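Local coordinates for collagen adhesin (Enterococcus faecalis, PDB 2OKM), which probably binds collagen as a surface adhesin of the bacterial cell wall, this chain being its collagen-binding subdomain, at residues W22-N27 with I39-G44. Numbering follows the deposited sequence.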
loop_
_atom_site.group_PDB
_atom_site.type_symbol
_atom_site.label_atom_id
_atom_site.label_comp_id
_atom_site.label_asym_id
_atom_site.label_seq_id
_atom_site.Cartn_x
_atom_site.Cartn_y
_atom_site.Cartn_z
ATOM N N TRP A 22 8.217 -2.583 -1.975
ATOM C CA TRP A 22 6.803 -2.795 -2.255
ATOM C C TRP A 22 6.084 -1.478 -2.507
ATOM O O TRP A 22 6.503 -0.424 -2.021
ATOM C CB TRP A 22 6.128 -3.534 -1.090
ATOM C CG TRP A 22 6.510 -4.989 -0.974
ATOM C CD1 TRP A 22 7.332 -5.553 -0.036
ATOM C CD2 TRP A 22 6.092 -6.057 -1.834
ATOM N NE1 TRP A 22 7.447 -6.905 -0.260
ATOM C CE2 TRP A 22 6.694 -7.243 -1.356
ATOM C CE3 TRP A 22 5.257 -6.131 -2.961
ATOM C CZ2 TRP A 22 6.502 -8.489 -1.970
ATOM C CZ3 TRP A 22 5.063 -7.371 -3.574
ATOM C CH2 TRP A 22 5.681 -8.534 -3.072
ATOM N N PHE A 23 5.008 -1.547 -3.285
ATOM C CA PHE A 23 4.228 -0.361 -3.613
ATOM C C PHE A 23 2.732 -0.636 -3.540
ATOM O O PHE A 23 2.238 -1.589 -4.150
ATOM C CB PHE A 23 4.540 0.115 -5.039
ATOM C CG PHE A 23 6.001 0.367 -5.308
ATOM C CD1 PHE A 23 6.880 -0.689 -5.517
ATOM C CD2 PHE A 23 6.490 1.668 -5.380
ATOM C CE1 PHE A 23 8.229 -0.456 -5.796
ATOM C CE2 PHE A 23 7.839 1.914 -5.659
ATOM C CZ PHE A 23 8.706 0.849 -5.868
ATOM N N LEU A 24 2.018 0.198 -2.791
ATOM C CA LEU A 24 0.569 0.087 -2.695
ATOM C C LEU A 24 0.076 1.300 -3.478
ATOM O O LEU A 24 0.276 2.437 -3.062
ATOM C CB LEU A 24 0.112 0.163 -1.235
ATOM C CG LEU A 24 0.782 -0.834 -0.284
ATOM C CD1 LEU A 24 0.196 -0.643 1.101
ATOM C CD2 LEU A 24 0.570 -2.272 -0.757
ATOM N N ASN A 25 -0.550 1.049 -4.623
ATOM C CA ASN A 25 -1.029 2.120 -5.495
ATOM C C ASN A 25 -2.516 2.333 -5.321
ATOM O O ASN A 25 -3.334 1.570 -5.827
ATOM C CB ASN A 25 -0.688 1.758 -6.931
ATOM C CG ASN A 25 0.804 1.639 -7.142
ATOM O OD1 ASN A 25 1.507 2.643 -7.235
ATOM N ND2 ASN A 25 1.300 0.408 -7.188
ATOM N N VAL A 26 -2.851 3.401 -4.609
ATOM C CA VAL A 26 -4.232 3.702 -4.283
ATOM C C VAL A 26 -4.884 4.871 -5.013
ATOM O O VAL A 26 -4.419 6.009 -4.930
ATOM C CB VAL A 26 -4.350 3.960 -2.761
ATOM C CG1 VAL A 26 -5.813 4.091 -2.356
ATOM C CG2 VAL A 26 -3.656 2.840 -1.993
ATOM N N ASN A 27 -5.970 4.571 -5.721
ATOM C CA ASN A 27 -6.755 5.577 -6.427
ATOM C C ASN A 27 -5.919 6.496 -7.324
ATOM O O ASN A 27 -6.050 7.717 -7.266
ATOM C CB ASN A 27 -7.524 6.392 -5.376
ATOM C CG ASN A 27 -8.625 7.241 -5.973
ATOM O OD1 ASN A 27 -9.172 6.923 -7.029
ATOM N ND2 ASN A 27 -8.974 8.318 -5.278
ATOM N N ILE A 39 -7.229 -1.474 3.872
ATOM C CA ILE A 39 -6.400 -2.547 3.341
ATOM C C ILE A 39 -5.898 -3.456 4.455
ATOM O O ILE A 39 -5.374 -2.980 5.461
ATOM C CB ILE A 39 -5.157 -1.984 2.611
ATOM C CG1 ILE A 39 -5.588 -1.076 1.459
ATOM C CG2 ILE A 39 -4.287 -3.134 2.104
ATOM C CD1 ILE A 39 -4.430 -0.377 0.775
ATOM N N ALA A 40 -6.080 -4.763 4.278
ATOM C CA ALA A 40 -5.584 -5.745 5.236
ATOM C C ALA A 40 -4.461 -6.425 4.465
ATOM O O ALA A 40 -4.708 -7.099 3.462
ATOM C CB ALA A 40 -6.671 -6.752 5.594
ATOM N N ASP A 41 -3.229 -6.238 4.927
ATOM C CA ASP A 41 -2.069 -6.793 4.243
ATOM C C ASP A 41 -1.353 -7.902 5.008
ATOM O O ASP A 41 -1.023 -7.746 6.181
ATOM C CB ASP A 41 -1.086 -5.658 3.937
ATOM C CG ASP A 41 -0.024 -6.058 2.941
ATOM O OD1 ASP A 41 0.777 -6.963 3.253
ATOM O OD2 ASP A 41 0.001 -5.462 1.844
ATOM N N ARG A 42 -1.120 -9.023 4.328
ATOM C CA ARG A 42 -0.427 -10.165 4.916
ATOM C C ARG A 42 0.763 -10.505 4.029
ATOM O O ARG A 42 0.598 -11.052 2.937
ATOM C CB ARG A 42 -1.369 -11.365 5.017
ATOM N N GLN A 43 1.960 -10.180 4.504
ATOM C CA GLN A 43 3.172 -10.427 3.734
ATOM C C GLN A 43 3.557 -11.900 3.667
ATOM O O GLN A 43 3.316 -12.660 4.607
ATOM C CB GLN A 43 4.322 -9.613 4.320
ATOM C CG GLN A 43 5.557 -9.587 3.455
ATOM C CD GLN A 43 6.578 -8.601 3.965
ATOM O OE1 GLN A 43 7.202 -8.808 5.010
ATOM N NE2 GLN A 43 6.746 -7.507 3.236
ATOM N N GLY A 44 4.151 -12.287 2.540
ATOM C CA GLY A 44 4.567 -13.663 2.331
ATOM C C GLY A 44 5.855 -14.018 3.044
ATOM O O GLY A 44 6.504 -13.165 3.648
#
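Gln43 NE2 lies 3.6 Å from Trp22 NE1, two donors that cannot bond each other; each gives a hydrogen elsewhere, NE2 in a bond with Ser108 OG and NE1 to Gln47 OE1. The amide comes at the five-membered ring obliquely, its plane turned 37° from that of the indole, and NE2 also approaches Trp22 CD1 at 3.9 Å. Gln43 gets there by reach, because its CB does not point at the other strand; with CG anti to the backbone N (chi1 -169°) and the chain extended beyond it, the amide is carried up beside the indole. Two residues away along each strand, Leu24 CD2 sits 4.2 Å from Asp41 OD2, a methyl against a buried carboxylate oxygen. The other oxygen, OD1, accepts a hydrogen bond from Asn122 ND2, which ties the acid to its own sheet. Beyond this pair the contact turns wholly apolar: Val26 CG2 meets Ile39 CD1 at 4.3 Å. Leu24 and Ile39 bury the most surface between the two segments. Polar groups are thus gathered toward the Trp22 end and hydrocarbon toward the Val26 end. The strands run nearly antiparallel (163°) with axes 11.4 Å apart, too far for backbone pairing and characteristic of two sheets packed face to face in a beta sandwich, here that of the collagen-binding domain. Strand 19-26 pairs with strands 7-12 and 101-110 in one sheet, and the ring of Tyr106 on the latter meets that of Trp22. Strand 37-43 runs between strands 87-92 and 119-128 in the facing sheet, where Phe92 and Ile126 pack on Ile39, while Phe7 touches it from strand 7-12; the contact as a whole lies close to the centre of the chain.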